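Local coordinates for protein L544 (Acanthamoeba polyphaga mimivirus, PDB 4AMQ) that is probably a metal-dependent nucleotidyl transferase carried in the virion, at residues R32-V44 with R85-I99. Sequence-based numbering, arbitrary orientation.
With MG (magnesium ion), chain D.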
loop_
_atom_site.group_PDB
_atom_site.type_symbol
_atom_site.label_atom_id
_atom_site.label_comp_id
_atom_site.label_asym_id
_atom_site.label_seq_id
_atom_site.Cartn_x
_atom_site.Cartn_y
_atom_site.Cartn_z
ATOM N N ARG A 32 -10.567 14.290 13.446
ATOM C CA ARG A 32 -10.318 14.568 14.855
ATOM C C ARG A 32 -10.173 13.265 15.636
ATOM O O ARG A 32 -9.295 13.136 16.488
ATOM C CB ARG A 32 -11.445 15.423 15.445
ATOM C CG ARG A 32 -11.071 16.177 16.716
ATOM C CD ARG A 32 -10.524 17.570 16.410
ATOM N NE ARG A 32 -9.160 17.547 15.884
ATOM C CZ ARG A 32 -8.073 17.742 16.625
ATOM N NH1 ARG A 32 -8.187 17.974 17.927
ATOM N NH2 ARG A 32 -6.870 17.706 16.064
ATOM N N TYR A 33 -11.037 12.297 15.340
ATOM C CA TYR A 33 -10.946 10.986 15.974
ATOM C C TYR A 33 -9.591 10.347 15.693
ATOM O O TYR A 33 -8.957 9.797 16.592
ATOM C CB TYR A 33 -12.068 10.067 15.493
ATOM C CG TYR A 33 -11.950 8.649 16.008
ATOM C CD1 TYR A 33 -12.343 8.324 17.300
ATOM C CD2 TYR A 33 -11.447 7.635 15.202
ATOM C CE1 TYR A 33 -12.237 7.029 17.777
ATOM C CE2 TYR A 33 -11.335 6.339 15.669
ATOM C CZ TYR A 33 -11.732 6.040 16.956
ATOM O OH TYR A 33 -11.623 4.748 17.424
ATOM N N ILE A 34 -9.152 10.430 14.439
ATOM C CA ILE A 34 -7.858 9.890 14.038
ATOM C C ILE A 34 -6.717 10.585 14.778
ATOM O O ILE A 34 -5.862 9.928 15.374
ATOM C CB ILE A 34 -7.648 9.998 12.512
ATOM C CG1 ILE A 34 -8.589 9.036 11.780
ATOM C CG2 ILE A 34 -6.201 9.702 12.146
ATOM C CD1 ILE A 34 -8.502 9.108 10.270
ATOM N N LYS A 35 -6.717 11.913 14.748
ATOM C CA LYS A 35 -5.669 12.694 15.400
ATOM C C LYS A 35 -5.689 12.577 16.924
ATOM O O LYS A 35 -4.640 12.574 17.563
ATOM C CB LYS A 35 -5.770 14.163 14.995
ATOM C CG LYS A 35 -5.473 14.429 13.532
ATOM C CD LYS A 35 -5.767 15.874 13.190
ATOM C CE LYS A 35 -4.879 16.372 12.067
ATOM N NZ LYS A 35 -5.170 17.794 11.736
ATOM N N ASN A 36 -6.880 12.479 17.506
ATOM C CA ASN A 36 -7.005 12.437 18.961
ATOM C C ASN A 36 -6.913 11.042 19.573
ATOM O O ASN A 36 -6.313 10.863 20.631
ATOM C CB ASN A 36 -8.305 13.106 19.415
ATOM C CG ASN A 36 -8.295 14.604 19.201
ATOM O OD1 ASN A 36 -7.240 15.211 19.011
ATOM N ND2 ASN A 36 -9.475 15.212 19.237
ATOM N N LYS A 37 -7.509 10.057 18.911
ATOM C CA LYS A 37 -7.632 8.726 19.496
ATOM C C LYS A 37 -6.656 7.702 18.918
ATOM O O LYS A 37 -6.241 6.777 19.613
ATOM C CB LYS A 37 -9.071 8.219 19.359
ATOM C CG LYS A 37 -10.111 9.175 19.923
ATOM C CD LYS A 37 -9.770 9.556 21.354
ATOM C CE LYS A 37 -10.757 10.567 21.912
ATOM N NZ LYS A 37 -10.369 10.997 23.284
ATOM N N ILE A 38 -6.293 7.865 17.649
ATOM C CA ILE A 38 -5.424 6.896 16.989
ATOM C C ILE A 38 -3.948 7.292 17.029
ATOM O O ILE A 38 -3.127 6.579 17.603
ATOM C CB ILE A 38 -5.851 6.642 15.530
ATOM C CG1 ILE A 38 -7.312 6.197 15.474
ATOM C CG2 ILE A 38 -4.957 5.590 14.893
ATOM C CD1 ILE A 38 -7.590 4.961 16.293
ATOM N N LEU A 39 -3.619 8.432 16.427
ATOM C CA LEU A 39 -2.225 8.859 16.290
ATOM C C LEU A 39 -1.414 8.893 17.594
ATOM O O LEU A 39 -0.258 8.469 17.613
ATOM C CB LEU A 39 -2.136 10.210 15.569
ATOM C CG LEU A 39 -2.651 10.240 14.127
ATOM C CD1 LEU A 39 -2.248 11.536 13.453
ATOM C CD2 LEU A 39 -2.129 9.048 13.345
ATOM N N PRO A 40 -2.009 9.401 18.687
ATOM C CA PRO A 40 -1.238 9.451 19.935
ATOM C C PRO A 40 -0.823 8.057 20.389
ATOM O O PRO A 40 0.080 7.906 21.208
ATOM C CB PRO A 40 -2.230 10.055 20.933
ATOM C CG PRO A 40 -3.194 10.820 20.093
ATOM C CD PRO A 40 -3.340 10.011 18.840
ATOM N N LYS A 41 -1.485 7.043 19.847
ATOM C CA LYS A 41 -1.230 5.673 20.258
ATOM C C LYS A 41 -0.184 4.983 19.379
ATOM O O LYS A 41 0.577 4.140 19.857
ATOM C CB LYS A 41 -2.537 4.881 20.258
ATOM C CG LYS A 41 -2.469 3.567 21.005
ATOM C CD LYS A 41 -3.666 3.413 21.929
ATOM C CE LYS A 41 -4.971 3.627 21.183
ATOM N NZ LYS A 41 -6.146 3.459 22.083
ATOM N N ILE A 42 -0.135 5.350 18.101
ATOM C CA ILE A 42 0.723 4.648 17.149
ATOM C C ILE A 42 1.989 5.408 16.767
ATOM O O ILE A 42 2.925 4.819 16.218
ATOM C CB ILE A 42 -0.045 4.267 15.859
ATOM C CG1 ILE A 42 -0.380 5.518 15.043
ATOM C CG2 ILE A 42 -1.299 3.483 16.199
ATOM C CD1 ILE A 42 -1.068 5.223 13.719
ATOM N N LEU A 43 2.020 6.708 17.039
ATOM C CA LEU A 43 3.198 7.515 16.719
ATOM C C LEU A 43 4.335 7.274 17.711
ATOM O O LEU A 43 4.099 7.015 18.890
ATOM C CB LEU A 43 2.846 9.004 16.674
ATOM C CG LEU A 43 1.980 9.493 15.511
ATOM C CD1 LEU A 43 1.572 10.940 15.720
ATOM C CD2 LEU A 43 2.703 9.324 14.184
ATOM N N VAL A 44 5.570 7.352 17.225
ATOM C CA VAL A 44 6.737 7.248 18.095
ATOM C C VAL A 44 6.842 8.484 18.990
ATOM O O VAL A 44 7.104 8.376 20.187
ATOM C CB VAL A 44 8.033 7.081 17.283
ATOM C CG1 VAL A 44 9.247 7.171 18.193
ATOM C CG2 VAL A 44 8.018 5.759 16.531
ATOM N N ARG A 85 11.730 1.906 22.200
ATOM C CA ARG A 85 10.462 2.608 22.005
ATOM C C ARG A 85 9.535 1.849 21.052
ATOM O O ARG A 85 8.315 1.913 21.180
ATOM C CB ARG A 85 10.698 4.034 21.499
ATOM C CG ARG A 85 9.437 4.772 21.060
ATOM C CD ARG A 85 8.394 4.870 22.175
ATOM N NE ARG A 85 7.223 5.633 21.750
ATOM C CZ ARG A 85 6.049 5.618 22.373
ATOM N NH1 ARG A 85 5.880 4.872 23.454
ATOM N NH2 ARG A 85 5.040 6.347 21.909
ATOM N N ILE A 86 10.121 1.137 20.095
ATOM C CA ILE A 86 9.344 0.320 19.172
ATOM C C ILE A 86 8.820 -0.909 19.906
ATOM O O ILE A 86 7.692 -1.348 19.680
ATOM C CB ILE A 86 10.171 -0.109 17.943
ATOM C CG1 ILE A 86 10.707 1.124 17.212
ATOM C CG2 ILE A 86 9.332 -0.951 16.998
ATOM C CD1 ILE A 86 9.639 2.146 16.877
ATOM N N VAL A 87 9.646 -1.453 20.793
ATOM C CA VAL A 87 9.237 -2.564 21.636
ATOM C C VAL A 87 8.062 -2.149 22.513
ATOM O O VAL A 87 7.097 -2.897 22.664
ATOM C CB VAL A 87 10.400 -3.069 22.509
ATOM C CG1 VAL A 87 9.887 -3.970 23.624
ATOM C CG2 VAL A 87 11.419 -3.801 21.650
ATOM N N ASP A 88 8.141 -0.949 23.080
ATOM C CA ASP A 88 7.057 -0.423 23.902
ATOM C C ASP A 88 5.769 -0.301 23.092
ATOM O O ASP A 88 4.699 -0.690 23.553
ATOM C CB ASP A 88 7.442 0.929 24.505
ATOM C CG ASP A 88 8.579 0.820 25.506
ATOM O OD1 ASP A 88 9.156 -0.281 25.634
ATOM O OD2 ASP A 88 8.905 1.837 26.158
ATOM N N LEU A 89 5.875 0.239 21.884
ATOM C CA LEU A 89 4.720 0.344 21.000
ATOM C C LEU A 89 4.105 -1.027 20.738
ATOM O O LEU A 89 2.898 -1.216 20.881
ATOM C CB LEU A 89 5.105 1.014 19.678
ATOM C CG LEU A 89 5.208 2.540 19.711
ATOM C CD1 LEU A 89 5.756 3.074 18.397
ATOM C CD2 LEU A 89 3.848 3.157 20.018
ATOM N N ILE A 90 4.942 -1.983 20.356
ATOM C CA ILE A 90 4.471 -3.327 20.058
ATOM C C ILE A 90 3.721 -3.940 21.240
ATOM O O ILE A 90 2.617 -4.446 21.077
ATOM C CB ILE A 90 5.625 -4.243 19.605
ATOM C CG1 ILE A 90 6.212 -3.726 18.287
ATOM C CG2 ILE A 90 5.145 -5.684 19.450
ATOM C CD1 ILE A 90 7.363 -4.557 17.747
ATOM N N ASN A 91 4.310 -3.869 22.432
ATOM C CA ASN A 91 3.685 -4.438 23.626
ATOM C C ASN A 91 2.359 -3.776 23.994
ATOM O O ASN A 91 1.459 -4.428 24.521
ATOM C CB ASN A 91 4.643 -4.395 24.821
ATOM C CG ASN A 91 5.763 -5.411 24.707
ATOM O OD1 ASN A 91 6.893 -5.157 25.123
ATOM N ND2 ASN A 91 5.454 -6.567 24.136
ATOM N N SER A 92 2.239 -2.482 23.715
ATOM C CA SER A 92 1.024 -1.749 24.042
ATOM C C SER A 92 -0.128 -2.144 23.127
ATOM O O SER A 92 -1.272 -1.766 23.365
ATOM C CB SER A 92 1.264 -0.241 23.938
ATOM O OG SER A 92 1.405 0.156 22.583
ATOM N N PHE A 93 0.178 -2.898 22.075
ATOM C CA PHE A 93 -0.837 -3.279 21.095
ATOM C C PHE A 93 -1.289 -4.728 21.238
ATOM O O PHE A 93 -2.271 -5.137 20.626
ATOM C CB PHE A 93 -0.322 -3.048 19.670
ATOM C CG PHE A 93 -0.044 -1.614 19.355
ATOM C CD1 PHE A 93 -0.854 -0.610 19.857
ATOM C CD2 PHE A 93 1.037 -1.265 18.564
ATOM C CE1 PHE A 93 -0.595 0.716 19.570
ATOM C CE2 PHE A 93 1.299 0.057 18.277
ATOM C CZ PHE A 93 0.482 1.047 18.780
ATOM N N THR A 94 -0.575 -5.504 22.044
ATOM C CA THR A 94 -0.840 -6.936 22.142
ATOM C C THR A 94 -2.296 -7.258 22.507
ATOM O O THR A 94 -2.863 -8.238 22.027
ATOM C CB THR A 94 0.120 -7.609 23.136
ATOM O OG1 THR A 94 1.469 -7.278 22.785
ATOM C CG2 THR A 94 -0.053 -9.126 23.112
ATOM N N ASN A 95 -2.896 -6.427 23.353
ATOM C CA ASN A 95 -4.286 -6.618 23.748
ATOM C C ASN A 95 -5.203 -5.545 23.168
ATOM O O ASN A 95 -6.247 -5.239 23.737
ATOM C CB ASN A 95 -4.415 -6.645 25.271
ATOM C CG ASN A 95 -3.595 -7.751 25.902
ATOM O OD1 ASN A 95 -2.728 -7.496 26.738
ATOM N ND2 ASN A 95 -3.862 -8.989 25.502
ATOM N N ASP A 96 -4.802 -4.973 22.037
ATOM C CA ASP A 96 -5.612 -3.964 21.368
ATOM C C ASP A 96 -6.087 -4.499 20.020
ATOM O O ASP A 96 -5.326 -4.532 19.056
ATOM C CB ASP A 96 -4.806 -2.678 21.173
ATOM C CG ASP A 96 -5.676 -1.488 20.812
ATOM O OD1 ASP A 96 -6.830 -1.700 20.381
ATOM O OD2 ASP A 96 -5.205 -0.339 20.960
ATOM N N ASN A 97 -7.348 -4.913 19.952
ATOM C CA ASN A 97 -7.871 -5.537 18.741
ATOM C C ASN A 97 -8.024 -4.570 17.568
ATOM O O ASN A 97 -8.171 -4.988 16.423
ATOM C CB ASN A 97 -9.203 -6.232 19.026
ATOM C CG ASN A 97 -9.685 -7.072 17.856
ATOM O OD1 ASN A 97 -10.667 -6.734 17.198
ATOM N ND2 ASN A 97 -8.986 -8.170 17.588
ATOM N N GLN A 98 -7.993 -3.276 17.861
ATOM C CA GLN A 98 -8.198 -2.255 16.839
ATOM C C GLN A 98 -6.923 -1.962 16.042
ATOM O O GLN A 98 -6.982 -1.573 14.876
ATOM C CB GLN A 98 -8.715 -0.968 17.487
ATOM C CG GLN A 98 -8.937 0.177 16.510
ATOM C CD GLN A 98 -9.352 1.458 17.203
ATOM O OE1 GLN A 98 -8.760 1.852 18.207
ATOM N NE2 GLN A 98 -10.373 2.115 16.670
ATOM N N ILE A 99 -5.771 -2.157 16.674
ATOM C CA ILE A 99 -4.500 -1.770 16.076
ATOM C C ILE A 99 -3.527 -2.929 15.963
ATOM O O ILE A 99 -3.230 -3.598 16.945
ATOM C CB ILE A 99 -3.809 -0.669 16.897
ATOM C CG1 ILE A 99 -4.683 0.585 16.957
ATOM C CG2 ILE A 99 -2.436 -0.352 16.311
ATOM C CD1 ILE A 99 -4.080 1.699 17.786
HETATM MG MG MG D . -3.165 -5.686 18.229
HETATM O O HOH W 1 0.935 2.821 22.399
HETATM O O HOH W 2 -4.982 -6.748 16.974
HETATM O O HOH W 3 -0.920 -6.863 17.872
#
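R85 reaches across to the carbonyls that follow helix 28-42: its NE donates to V44 O at 3.2 Å, in the carbonyl plane and on a lone pair, while NH2 makes weak bonds to the same oxygen and to L43 O. A bend at chi2 (58°) lays the chain alongside V44, with CG against V44 CG1, and L89 CD2 lies above one guanidinium face, toward its rim. The V44 CG2 methyl meets I86 CD1 and L89 CD1.

The F93 ring presents its edge to the end of helix 28-42, CZ lying 3.3 Å from K41 O and CE1 3.7 Å from K41 CG. I99 CG2 sits over the centre of one ring face and L89 O near the rim of the other, which probably limits its rotation. I42 CG2 packs on I99 CD1 at 3.7 Å. A water donates to K41 O and S92 OG, and K41 NZ stays 4.1 Å from D96 OD2, beyond a salt bridge.

At the far end, Q98 extends to give NE2 to Y33 OH (3.0 Å, 163°), the hydroxyl lying in the amide plane; NE2 also bonds K204 O. D96 OD1 accepts from Q98 N in an Asx turn, and F93 O, D96 O, I99 O and two waters bind magnesium. Helix 28-42 and the residues after it thus meet helix 82-93 and the magnesium-binding turn leading into strand 99-108 of the nucleotidyltransferase domain's mixed sheet.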